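Local coordinates for vanadium-dependent bromoperoxidase (Corallina officinalis, PDB 1QHB), which uses hydrogen peroxide and a vanadate cofactor to brominate organic substrates, working as a twelve-subunit assembly from a red alga, at residues A387-R395 / H478-V488; A77-G85 / W123-T131. All blocks are in the same frame, centred on the assembly; numbering follows the deposited sequence.

Contact 1 (A387-R395 / H478-V488). With PO4 (phosphate ion), chain G.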
ATOM      1  N   ALA A 387       5.801  -0.509  36.741  1.00 10.60           N
ATOM      2  CA  ALA A 387       6.523  -1.616  37.358  1.00 10.92           C
ATOM      3  C   ALA A 387       6.601  -2.885  36.551  1.00 10.70           C
ATOM      4  O   ALA A 387       7.663  -3.520  36.479  1.00 12.09           O
ATOM      5  CB  ALA A 387       6.001  -1.896  38.764  1.00  7.37           C
ATOM      6  N   THR A 388       5.526  -3.359  35.946  1.00  9.92           N
ATOM      7  CA  THR A 388       5.582  -4.626  35.197  1.00  7.67           C
ATOM      8  C   THR A 388       6.291  -4.465  33.876  1.00  9.54           C
ATOM      9  O   THR A 388       7.008  -5.375  33.448  1.00 11.14           O
ATOM     10  CB  THR A 388       4.168  -5.191  35.002  1.00  7.93           C
ATOM     11  OG1 THR A 388       3.319  -4.108  34.558  1.00 10.44           O
ATOM     12  CG2 THR A 388       3.666  -5.757  36.312  1.00  7.17           C
ATOM     13  N   ARG A 389       6.360  -3.225  33.341  1.00  7.61           N
ATOM     14  CA  ARG A 389       7.094  -3.016  32.096  1.00  8.34           C
ATOM     15  C   ARG A 389       8.584  -3.138  32.404  1.00 11.08           C
ATOM     16  O   ARG A 389       9.317  -3.745  31.622  1.00  9.35           O
ATOM     17  CB  ARG A 389       6.757  -1.672  31.474  1.00  8.02           C
ATOM     18  CG  ARG A 389       5.444  -1.675  30.751  1.00  6.53           C
ATOM     19  CD  ARG A 389       4.249  -1.302  31.612  1.00  8.97           C
ATOM     20  NE  ARG A 389       3.006  -1.571  30.869  1.00 11.68           N
ATOM     21  CZ  ARG A 389       1.810  -1.648  31.455  1.00 14.14           C
ATOM     22  NH1 ARG A 389       1.640  -1.523  32.767  1.00  6.43           N
ATOM     23  NH2 ARG A 389       0.750  -1.880  30.663  1.00  9.60           N
ATOM     24  N   ALA A 390       9.003  -2.538  33.505  1.00  9.81           N
ATOM     25  CA  ALA A 390      10.418  -2.636  33.909  1.00 12.02           C
ATOM     26  C   ALA A 390      10.837  -4.052  34.266  1.00 10.59           C
ATOM     27  O   ALA A 390      11.941  -4.475  33.950  1.00 11.75           O
ATOM     28  CB  ALA A 390      10.636  -1.702  35.106  1.00  7.08           C
ATOM     29  N   LEU A 391       9.919  -4.822  34.894  1.00  9.96           N
ATOM     30  CA  LEU A 391      10.260  -6.190  35.291  1.00 10.01           C
ATOM     31  C   LEU A 391      10.462  -7.066  34.055  1.00 10.68           C
ATOM     32  O   LEU A 391      11.371  -7.911  34.061  1.00 11.72           O
ATOM     33  CB  LEU A 391       9.215  -6.839  36.216  1.00  7.56           C
ATOM     34  CG  LEU A 391       9.136  -6.292  37.635  1.00 12.31           C
ATOM     35  CD1 LEU A 391       7.839  -6.764  38.295  1.00  7.89           C
ATOM     36  CD2 LEU A 391      10.370  -6.803  38.363  1.00  8.73           C
ATOM     37  N   LYS A 392       9.682  -6.854  33.010  1.00 10.05           N
ATOM     38  CA  LYS A 392       9.833  -7.633  31.797  1.00 10.39           C
ATOM     39  C   LYS A 392      11.218  -7.409  31.229  1.00 10.07           C
ATOM     40  O   LYS A 392      11.882  -8.397  30.907  1.00  9.55           O
ATOM     41  CB  LYS A 392       8.772  -7.349  30.732  1.00  9.95           C
ATOM     42  CG  LYS A 392       7.391  -7.961  31.029  1.00  9.82           C
ATOM     43  CD  LYS A 392       6.352  -7.353  30.096  1.00  6.20           C
ATOM     44  CE  LYS A 392       4.933  -7.574  30.619  1.00 11.55           C
ATOM     45  NZ  LYS A 392       3.982  -7.238  29.498  1.00  5.62           N
ATOM     46  N   ALA A 393      11.698  -6.165  31.234  1.00  6.59           N
ATOM     47  CA  ALA A 393      13.045  -5.898  30.751  1.00  8.97           C
ATOM     48  C   ALA A 393      14.102  -6.559  31.623  1.00 11.50           C
ATOM     49  O   ALA A 393      15.056  -7.157  31.089  1.00 12.65           O
ATOM     50  CB  ALA A 393      13.322  -4.386  30.702  1.00  3.76           C
ATOM     51  N   VAL A 394      13.957  -6.471  32.963  1.00 10.74           N
ATOM     52  CA  VAL A 394      15.038  -7.068  33.784  1.00 10.04           C
ATOM     53  C   VAL A 394      14.972  -8.583  33.748  1.00  6.82           C
ATOM     54  O   VAL A 394      16.052  -9.200  33.927  1.00 12.06           O
ATOM     55  CB  VAL A 394      15.063  -6.513  35.230  1.00 10.92           C
ATOM     56  CG1 VAL A 394      14.157  -7.266  36.167  1.00  4.33           C
ATOM     57  CG2 VAL A 394      16.476  -6.537  35.771  1.00 10.38           C
ATOM     58  N   ARG A 395      13.836  -9.191  33.493  1.00  6.82           N
ATOM     59  CA  ARG A 395      13.784 -10.656  33.374  1.00 11.42           C
ATOM     60  C   ARG A 395      14.518 -11.147  32.135  1.00 10.27           C
ATOM     61  O   ARG A 395      15.170 -12.162  32.086  1.00 12.38           O
ATOM     62  CB  ARG A 395      12.304 -11.140  33.385  1.00  9.60           C
ATOM     63  CG  ARG A 395      11.688 -11.001  34.782  1.00 20.00           C
ATOM     64  CD  ARG A 395      12.012 -12.199  35.657  1.00 31.20           C
ATOM     65  NE  ARG A 395      11.975 -11.845  37.098  1.00 40.48           N
ATOM     66  CZ  ARG A 395      11.346 -12.629  37.981  1.00 35.61           C
ATOM     67  NH1 ARG A 395      10.714 -13.733  37.567  1.00 35.90           N
ATOM     68  NH2 ARG A 395      11.315 -12.324  39.261  1.00 41.29           N
ATOM     69  N   HIS A 478      15.704 -16.715  40.888  1.00 13.16           N
ATOM     70  CA  HIS A 478      16.025 -16.113  39.593  1.00 12.12           C
ATOM     71  C   HIS A 478      17.391 -15.433  39.749  1.00 13.15           C
ATOM     72  O   HIS A 478      17.829 -15.027  40.824  1.00 12.64           O
ATOM     73  CB  HIS A 478      14.927 -15.224  39.063  1.00  8.69           C
ATOM     74  CG  HIS A 478      14.367 -14.208  40.018  1.00  9.41           C
ATOM     75  ND1 HIS A 478      14.931 -12.970  40.253  1.00  9.83           N
ATOM     76  CD2 HIS A 478      13.247 -14.326  40.816  1.00  8.46           C
ATOM     77  CE1 HIS A 478      14.157 -12.359  41.144  1.00  9.66           C
ATOM     78  NE2 HIS A 478      13.146 -13.149  41.509  1.00  5.58           N
ATOM     79  N   PRO A 479      18.133 -15.369  38.649  1.00 11.74           N
ATOM     80  CA  PRO A 479      19.460 -14.843  38.596  1.00  9.18           C
ATOM     81  C   PRO A 479      19.647 -13.450  39.162  1.00 10.25           C
ATOM     82  O   PRO A 479      18.698 -12.679  39.398  1.00  8.24           O
ATOM     83  CB  PRO A 479      19.843 -14.912  37.105  1.00  9.71           C
ATOM     84  CG  PRO A 479      19.021 -16.094  36.630  1.00  9.36           C
ATOM     85  CD  PRO A 479      17.664 -15.811  37.283  1.00 11.07           C
ATOM     86  N   SER A 480      20.931 -13.166  39.441  1.00  8.41           N
ATOM     87  CA  SER A 480      21.250 -11.911  40.107  1.00  9.69           C
ATOM     88  C   SER A 480      21.297 -10.646  39.303  1.00 11.57           C
ATOM     89  O   SER A 480      21.202  -9.579  39.932  1.00 12.39           O
ATOM     90  CB  SER A 480      22.655 -12.179  40.723  1.00 10.35           C
ATOM     91  OG  SER A 480      22.855 -11.281  41.814  1.00 12.83           O
ATOM     92  N   TYR A 481      21.497 -10.673  37.978  1.00 11.83           N
ATOM     93  CA  TYR A 481      21.715  -9.396  37.276  1.00 11.48           C
ATOM     94  C   TYR A 481      20.778  -9.182  36.115  1.00 10.36           C
ATOM     95  O   TYR A 481      20.844  -9.960  35.175  1.00 10.02           O
ATOM     96  CB  TYR A 481      23.164  -9.529  36.783  1.00  8.65           C
ATOM     97  CG  TYR A 481      23.744  -8.340  36.063  1.00  9.21           C
ATOM     98  CD1 TYR A 481      24.284  -7.303  36.806  1.00  6.99           C
ATOM     99  CD2 TYR A 481      23.792  -8.256  34.674  1.00  9.78           C
ATOM    100  CE1 TYR A 481      24.835  -6.207  36.197  1.00 10.19           C
ATOM    101  CE2 TYR A 481      24.331  -7.134  34.032  1.00  8.58           C
ATOM    102  CZ  TYR A 481      24.840  -6.141  34.805  1.00  9.52           C
ATOM    103  OH  TYR A 481      25.398  -5.019  34.247  1.00 11.92           O
ATOM    104  N   GLY A 482      19.902  -8.205  36.162  1.00  8.25           N
ATOM    105  CA  GLY A 482      19.791  -7.251  37.212  1.00  7.47           C
ATOM    106  C   GLY A 482      18.809  -7.610  38.304  1.00  9.13           C
ATOM    107  O   GLY A 482      18.581  -8.782  38.574  1.00 10.40           O
ATOM    108  N   SER A 483      18.201  -6.602  38.919  1.00 10.19           N
ATOM    109  CA  SER A 483      17.367  -6.826  40.097  1.00  8.07           C
ATOM    110  C   SER A 483      15.967  -6.331  39.876  1.00  9.36           C
ATOM    111  O   SER A 483      15.763  -5.203  39.394  1.00  9.38           O
ATOM    112  CB  SER A 483      18.063  -6.053  41.278  1.00 10.55           C
ATOM    113  OG  SER A 483      17.138  -5.797  42.350  1.00 11.72           O
ATOM    114  N   GLY A 484      14.960  -7.082  40.330  1.00  8.48           N
ATOM    115  CA  GLY A 484      13.578  -6.663  40.222  1.00  8.68           C
ATOM    116  C   GLY A 484      13.308  -5.468  41.100  1.00 11.12           C
ATOM    117  O   GLY A 484      12.635  -4.515  40.685  1.00 12.31           O
ATOM    118  N   HIS A 485      13.822  -5.457  42.329  1.00 11.89           N
ATOM    119  CA  HIS A 485      13.599  -4.296  43.226  1.00 11.68           C
ATOM    120  C   HIS A 485      14.215  -3.022  42.661  1.00  8.26           C
ATOM    121  O   HIS A 485      13.624  -1.949  42.597  1.00 12.10           O
ATOM    122  CB  HIS A 485      14.341  -4.620  44.571  1.00  8.41           C
ATOM    123  CG  HIS A 485      13.437  -5.414  45.467  1.00  7.70           C
ATOM    124  ND1 HIS A 485      13.273  -6.773  45.464  1.00 10.68           N
ATOM    125  CD2 HIS A 485      12.616  -4.961  46.446  1.00  7.28           C
ATOM    126  CE1 HIS A 485      12.372  -7.118  46.369  1.00  6.51           C
ATOM    127  NE2 HIS A 485      11.979  -6.039  47.008  1.00  9.07           N
ATOM    128  N   ALA A 486      15.475  -3.128  42.236  1.00  6.07           N
ATOM    129  CA  ALA A 486      16.170  -1.963  41.686  1.00  8.72           C
ATOM    130  C   ALA A 486      15.619  -1.515  40.339  1.00  8.19           C
ATOM    131  O   ALA A 486      15.530  -0.290  40.136  1.00 10.49           O
ATOM    132  CB  ALA A 486      17.654  -2.213  41.638  1.00  6.23           C
ATOM    133  N   VAL A 487      15.123  -2.462  39.492  1.00  7.32           N
ATOM    134  CA  VAL A 487      14.609  -1.940  38.217  1.00  8.91           C
ATOM    135  C   VAL A 487      13.339  -1.149  38.443  1.00  7.52           C
ATOM    136  O   VAL A 487      12.990  -0.166  37.795  1.00  9.54           O
ATOM    137  CB  VAL A 487      14.448  -3.034  37.146  1.00  6.84           C
ATOM    138  CG1 VAL A 487      13.155  -3.852  37.341  1.00  5.85           C
ATOM    139  CG2 VAL A 487      14.331  -2.349  35.778  1.00  5.38           C
ATOM    140  N   VAL A 488      12.507  -1.615  39.378  1.00  5.54           N
ATOM    141  CA  VAL A 488      11.250  -0.978  39.708  1.00  7.98           C
ATOM    142  C   VAL A 488      11.506   0.344  40.421  1.00  8.79           C
ATOM    143  O   VAL A 488      10.809   1.319  40.161  1.00 10.59           O
ATOM    144  CB  VAL A 488      10.353  -1.900  40.545  1.00 11.85           C
ATOM    145  CG1 VAL A 488       9.162  -1.166  41.149  1.00  7.37           C
ATOM    146  CG2 VAL A 488       9.868  -3.064  39.671  1.00  5.64           C
TER
HETATM  147  P   PO4 G3000      15.316  -9.293  43.283  1.00 11.64           P
HETATM  148  O1  PO4 G3000      16.157 -10.240  44.063  1.00 14.53           O
HETATM  149  O2  PO4 G3000      15.413  -7.902  43.810  1.00 15.34           O
HETATM  150  O3  PO4 G3000      13.917  -9.752  43.316  1.00 17.49           O
HETATM  151  O4  PO4 G3000      15.854  -9.319  41.872  1.00 15.84           O

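Contact 2 (A77-G85 / W123-T131)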
ATOM      1  N   ALA A  77      19.706 -27.535  29.217  1.00 15.70           N
ATOM      2  CA  ALA A  77      18.270 -27.750  28.951  1.00 16.54           C
ATOM      3  C   ALA A  77      17.485 -26.590  29.540  1.00 14.78           C
ATOM      4  O   ALA A  77      16.517 -26.089  28.951  1.00 17.44           O
ATOM      5  CB  ALA A  77      17.781 -29.065  29.556  1.00  9.01           C
ATOM      6  N   PHE A  78      17.931 -26.110  30.712  1.00 14.17           N
ATOM      7  CA  PHE A  78      17.332 -24.965  31.392  1.00 10.32           C
ATOM      8  C   PHE A  78      17.418 -23.712  30.521  1.00 11.71           C
ATOM      9  O   PHE A  78      16.438 -22.949  30.396  1.00 12.94           O
ATOM     10  CB  PHE A  78      18.087 -24.743  32.687  1.00  9.93           C
ATOM     11  CG  PHE A  78      17.800 -23.520  33.516  1.00 14.80           C
ATOM     12  CD1 PHE A  78      16.539 -23.271  34.010  1.00 19.44           C
ATOM     13  CD2 PHE A  78      18.817 -22.635  33.833  1.00 20.85           C
ATOM     14  CE1 PHE A  78      16.296 -22.146  34.802  1.00 17.34           C
ATOM     15  CE2 PHE A  78      18.585 -21.515  34.602  1.00 22.12           C
ATOM     16  CZ  PHE A  78      17.311 -21.275  35.095  1.00 17.24           C
ATOM     17  N   VAL A  79      18.553 -23.471  29.887  1.00 12.21           N
ATOM     18  CA  VAL A  79      18.696 -22.324  28.977  1.00 14.57           C
ATOM     19  C   VAL A  79      17.739 -22.437  27.807  1.00 16.56           C
ATOM     20  O   VAL A  79      17.053 -21.485  27.417  1.00 17.52           O
ATOM     21  CB  VAL A  79      20.155 -22.194  28.502  1.00 18.11           C
ATOM     22  CG1 VAL A  79      20.296 -21.139  27.414  1.00 13.59           C
ATOM     23  CG2 VAL A  79      20.915 -21.737  29.749  1.00  9.53           C
ATOM     24  N   ARG A  80      17.603 -23.623  27.203  1.00 13.82           N
ATOM     25  CA  ARG A  80      16.700 -23.797  26.077  1.00 14.67           C
ATOM     26  C   ARG A  80      15.286 -23.493  26.528  1.00 14.60           C
ATOM     27  O   ARG A  80      14.524 -22.828  25.833  1.00 13.68           O
ATOM     28  CB  ARG A  80      16.749 -25.212  25.491  1.00 18.41           C
ATOM     29  CG  ARG A  80      18.017 -25.496  24.702  1.00 26.66           C
ATOM     30  CD  ARG A  80      17.895 -26.759  23.871  1.00 25.98           C
ATOM     31  NE  ARG A  80      17.792 -27.948  24.682  1.00 42.81           N
ATOM     32  CZ  ARG A  80      18.727 -28.688  25.263  1.00 46.94           C
ATOM     33  NH1 ARG A  80      20.021 -28.437  25.178  1.00 35.13           N
ATOM     34  NH2 ARG A  80      18.353 -29.771  25.940  1.00 42.72           N
ATOM     35  N   ALA A  81      14.905 -24.008  27.707  1.00 13.93           N
ATOM     36  CA  ALA A  81      13.573 -23.739  28.238  1.00 14.74           C
ATOM     37  C   ALA A  81      13.296 -22.250  28.437  1.00 16.11           C
ATOM     38  O   ALA A  81      12.187 -21.802  28.219  1.00 19.41           O
ATOM     39  CB  ALA A  81      13.342 -24.469  29.590  1.00  9.52           C
ATOM     40  N   ILE A  82      14.284 -21.492  28.896  1.00 15.68           N
ATOM     41  CA  ILE A  82      14.164 -20.062  29.107  1.00 13.02           C
ATOM     42  C   ILE A  82      13.874 -19.343  27.795  1.00 14.44           C
ATOM     43  O   ILE A  82      13.176 -18.347  27.706  1.00 14.95           O
ATOM     44  CB  ILE A  82      15.535 -19.579  29.657  1.00 15.04           C
ATOM     45  CG1 ILE A  82      15.596 -19.831  31.165  1.00 19.16           C
ATOM     46  CG2 ILE A  82      15.776 -18.111  29.331  1.00 15.69           C
ATOM     47  CD1 ILE A  82      17.042 -19.861  31.701  1.00 19.96           C
ATOM     48  N   ASN A  83      14.562 -19.693  26.729  1.00 12.42           N
ATOM     49  CA  ASN A  83      14.467 -19.038  25.437  1.00 17.46           C
ATOM     50  C   ASN A  83      13.228 -19.473  24.674  1.00 19.83           C
ATOM     51  O   ASN A  83      12.808 -18.744  23.787  1.00 19.95           O
ATOM     52  CB  ASN A  83      15.758 -19.333  24.628  1.00 11.10           C
ATOM     53  CG  ASN A  83      16.885 -18.475  25.170  1.00 22.43           C
ATOM     54  OD1 ASN A  83      16.694 -17.390  25.715  1.00 20.54           O
ATOM     55  ND2 ASN A  83      18.132 -18.923  25.010  1.00 22.19           N
ATOM     56  N   SER A  84      12.590 -20.585  25.045  1.00 19.22           N
ATOM     57  CA  SER A  84      11.378 -20.947  24.298  1.00 21.45           C
ATOM     58  C   SER A  84      10.143 -20.542  25.071  1.00 21.60           C
ATOM     59  O   SER A  84       9.147 -20.191  24.467  1.00 22.92           O
ATOM     60  CB  SER A  84      11.314 -22.447  24.006  1.00 21.99           C
ATOM     61  OG  SER A  84      10.741 -23.098  25.134  1.00 23.60           O
ATOM     62  N   GLY A  85      10.110 -20.677  26.390  1.00 22.69           N
ATOM     63  CA  GLY A  85       8.892 -20.234  27.117  1.00 20.59           C
ATOM     64  C   GLY A  85       7.825 -21.303  27.090  1.00 21.47           C
ATOM     65  O   GLY A  85       6.770 -21.198  27.707  1.00 25.78           O
ATOM     66  N   TRP A 123      11.389 -22.204  39.452  1.00 21.45           N
ATOM     67  CA  TRP A 123      11.900 -20.904  38.972  1.00 21.92           C
ATOM     68  C   TRP A 123      10.754 -19.928  38.792  1.00 24.57           C
ATOM     69  O   TRP A 123       9.699 -20.450  38.482  1.00 19.82           O
ATOM     70  CB  TRP A 123      12.691 -21.074  37.688  1.00 18.87           C
ATOM     71  CG  TRP A 123      13.898 -21.941  37.948  1.00 21.38           C
ATOM     72  CD1 TRP A 123      15.072 -21.543  38.488  1.00 17.77           C
ATOM     73  CD2 TRP A 123      14.024 -23.336  37.662  1.00 14.99           C
ATOM     74  NE1 TRP A 123      15.957 -22.605  38.568  1.00 17.07           N
ATOM     75  CE2 TRP A 123      15.323 -23.707  38.052  1.00 16.84           C
ATOM     76  CE3 TRP A 123      13.189 -24.289  37.091  1.00 20.59           C
ATOM     77  CZ2 TRP A 123      15.804 -25.017  37.918  1.00 17.71           C
ATOM     78  CZ3 TRP A 123      13.683 -25.574  36.942  1.00 20.31           C
ATOM     79  CH2 TRP A 123      14.969 -25.933  37.362  1.00 20.03           C
ATOM     80  N   GLU A 124      10.987 -18.629  39.035  1.00 23.24           N
ATOM     81  CA  GLU A 124       9.859 -17.701  38.940  1.00 25.85           C
ATOM     82  C   GLU A 124       9.826 -16.990  37.606  1.00 22.59           C
ATOM     83  O   GLU A 124      10.667 -16.122  37.321  1.00 18.69           O
ATOM     84  CB  GLU A 124       9.954 -16.687  40.120  1.00 28.47           C
ATOM     85  CG  GLU A 124      10.170 -17.431  41.454  1.00 43.15           C
ATOM     86  CD  GLU A 124      10.460 -16.563  42.651  1.00 49.62           C
ATOM     87  OE1 GLU A 124       9.523 -15.844  43.090  1.00 48.53           O
ATOM     88  OE2 GLU A 124      11.596 -16.554  43.202  1.00 33.25           O
ATOM     89  N   ASN A 125       8.854 -17.323  36.733  1.00 20.83           N
ATOM     90  CA  ASN A 125       8.762 -16.617  35.455  1.00 21.09           C
ATOM     91  C   ASN A 125      10.081 -16.552  34.699  1.00 19.17           C
ATOM     92  O   ASN A 125      10.592 -15.466  34.336  1.00 16.90           O
ATOM     93  CB  ASN A 125       8.340 -15.154  35.700  1.00 24.47           C
ATOM     94  CG  ASN A 125       6.946 -15.068  36.300  1.00 34.13           C
ATOM     95  OD1 ASN A 125       6.776 -14.523  37.399  1.00 28.44           O
ATOM     96  ND2 ASN A 125       6.000 -15.630  35.557  1.00 24.92           N
ATOM     97  N   SER A 126      10.618 -17.725  34.375  1.00 14.77           N
ATOM     98  CA  SER A 126      11.878 -17.780  33.645  1.00 18.00           C
ATOM     99  C   SER A 126      11.745 -17.293  32.220  1.00 17.56           C
ATOM    100  O   SER A 126      12.800 -16.994  31.658  1.00 21.00           O
ATOM    101  CB  SER A 126      12.442 -19.189  33.690  1.00 20.66           C
ATOM    102  OG  SER A 126      11.347 -20.125  33.630  1.00 22.52           O
ATOM    103  N   SER A 127      10.582 -17.078  31.659  1.00 18.22           N
ATOM    104  CA  SER A 127      10.410 -16.582  30.289  1.00 20.31           C
ATOM    105  C   SER A 127       9.588 -15.301  30.217  1.00 19.63           C
ATOM    106  O   SER A 127       9.154 -14.852  29.131  1.00 17.55           O
ATOM    107  CB  SER A 127       9.788 -17.706  29.442  1.00 22.70           C
ATOM    108  OG  SER A 127      10.712 -18.814  29.354  1.00 21.42           O
ATOM    109  N   ALA A 128       9.464 -14.567  31.349  1.00 14.54           N
ATOM    110  CA  ALA A 128       8.798 -13.276  31.322  1.00 15.50           C
ATOM    111  C   ALA A 128       9.466 -12.287  30.356  1.00 16.15           C
ATOM    112  O   ALA A 128       8.800 -11.366  29.947  1.00 15.70           O
ATOM    113  CB  ALA A 128       8.819 -12.661  32.717  1.00 14.48           C
ATOM    114  N   GLY A 129      10.718 -12.443  29.942  1.00 12.74           N
ATOM    115  CA  GLY A 129      11.406 -11.564  29.030  1.00 12.01           C
ATOM    116  C   GLY A 129      11.007 -11.784  27.594  1.00 14.00           C
ATOM    117  O   GLY A 129      11.439 -11.016  26.722  1.00 13.87           O
ATOM    118  N   LEU A 130      10.125 -12.746  27.303  1.00 12.14           N
ATOM    119  CA  LEU A 130       9.645 -13.001  25.970  1.00 11.22           C
ATOM    120  C   LEU A 130       8.336 -12.268  25.798  1.00 12.48           C
ATOM    121  O   LEU A 130       7.834 -12.193  24.695  1.00 13.79           O
ATOM    122  CB  LEU A 130       9.374 -14.474  25.732  1.00  9.47           C
ATOM    123  CG  LEU A 130      10.601 -15.395  25.857  1.00 19.37           C
ATOM    124  CD1 LEU A 130      10.197 -16.834  25.513  1.00 18.61           C
ATOM    125  CD2 LEU A 130      11.738 -15.035  24.914  1.00 15.99           C
ATOM    126  N   THR A 131       7.730 -11.759  26.853  1.00 13.53           N
ATOM    127  CA  THR A 131       6.418 -11.143  26.775  1.00 12.86           C
ATOM    128  C   THR A 131       6.468  -9.738  26.191  1.00 11.60           C
ATOM    129  O   THR A 131       7.342  -8.977  26.566  1.00 13.52           O
ATOM    130  CB  THR A 131       5.895 -11.022  28.239  1.00 15.87           C
ATOM    131  OG1 THR A 131       5.906 -12.341  28.808  1.00 17.22           O
ATOM    132  CG2 THR A 131       4.470 -10.520  28.222  1.00 13.36           C
TER
HETATM  133  O   HOH W   1      11.281 -20.609  30.893  1.00 29.87           O

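Contact 1 (A387-R395 / H478-V488)
V394 and V487 meet branch to branch, CG1 of each 3.7 Å from the other as the two side chains slide past in opposite directions. On V487, CG2 reaches over to the CB of A390, 3.8 Å away. The next residue, V488, sets its CG1 against A387 CB and its CG2 against L391 CG. Two glycines let the backbones come close: L391 CD2 lies 3.7 Å from G484 CA, and V394 CG2, anti to its own backbone N, rests on the carbonyl carbon of G482, which follows a cis peptide. A CB on either glycine would be tight against those methyl groups. At the far end R395, bent at chi2 (-84°), lays NH2 over one face of the H478 imidazole, 3.0 Å from NE2 but at too poor an angle for a hydrogen bond.

The segments 387-395 and 484-488, on helices 376-402 and 484-499, run at 131° to each other in the helical bundle of the vanadium haloperoxidases, and the start of the second helix is the anion site. Phosphate sits there, in the vanadate site. G484 N donates to phosphate O4 (2.9 Å). Phosphate O2 gathers three donors: S483 OG, the backbone N of H485 and, at 2.9 Å, H485 ND1. S483 is also the N-cap, its OG accepting from A486 N at a nearly straight 174°.

Farther out, D333 takes the NE2 of H485. K398 bonds H478 ND1 and the phosphate, which R406, R545 and H551 also grip; H478 and H485 are probably active-site residues, as in related vanadium haloperoxidases.

Contact 2 (A77-G85 / W123-T131)
F78 brings CE1 down over one face of the W123 indole, 3.7 Å from CE2. The planes are 38° apart and the centroid of the phenyl is 4.7 Å from that of the five-membered ring, an oblique aromatic pair. F78 is swung out by a chi1 of 172°, which puts CG anti to the backbone N, and I82 CD1 sits over the centre of one phenyl face. The indole NE1 is held by K59 O, and F477 meets the same side chain. With an alanine in place of W123, F78 CE1 is likely to face a gap and K59 O to lose its indole donor. W123 and E124 form a short strand that pairs in parallel with one of a neighbouring subunit, so the contact ties helix 72-84 to an intersubunit sheet.

The aliphatic side chains mostly meet backbone carbonyls. I82 leans CG1 and CG2 on the S126 backbone O, with CG1 4.1 Å from S126 CB. L130 reaches CD1 across the helix end, 3.7 Å from N83 O, while N83 and L130 also pack against I3 of another subunit.

The polar contacts centre on S127. Its OG lies 3.0 Å from I82 O. A water joins A81 O, to which it donates, and S126 OG. G85, with positive phi, lets S127 come in beside it: a CB here would clash with L130 CD1 and jam against the preceding carbonyl.

Where the chain leaves helical geometry, the S127 hydroxyl thus serves I82 O, and the water supplements the G85 N-H at A81 O.

How the contacts relate
Contact 2 (77-85 with 123-131) comes first along the chain and is complete before contact 1 (387-395 with 478-488) begins, yet their centres are only about 14 Å apart. Helix 376-402 joins them: it provides one side of contact 1, and its F399 touches I82 and S126 of contact 2 as well as H478. Across the boundary, R395 packs on N125, K392 on T131, and E124 against H478. Contact 1 lies near the middle of the chain, at the anion site; contact 2 is farther from that centre, about 21 Å against 9 Å, and touches three other subunits. Both touch the second subunit, so the active-site surroundings adjoin the dodecamer's interfaces.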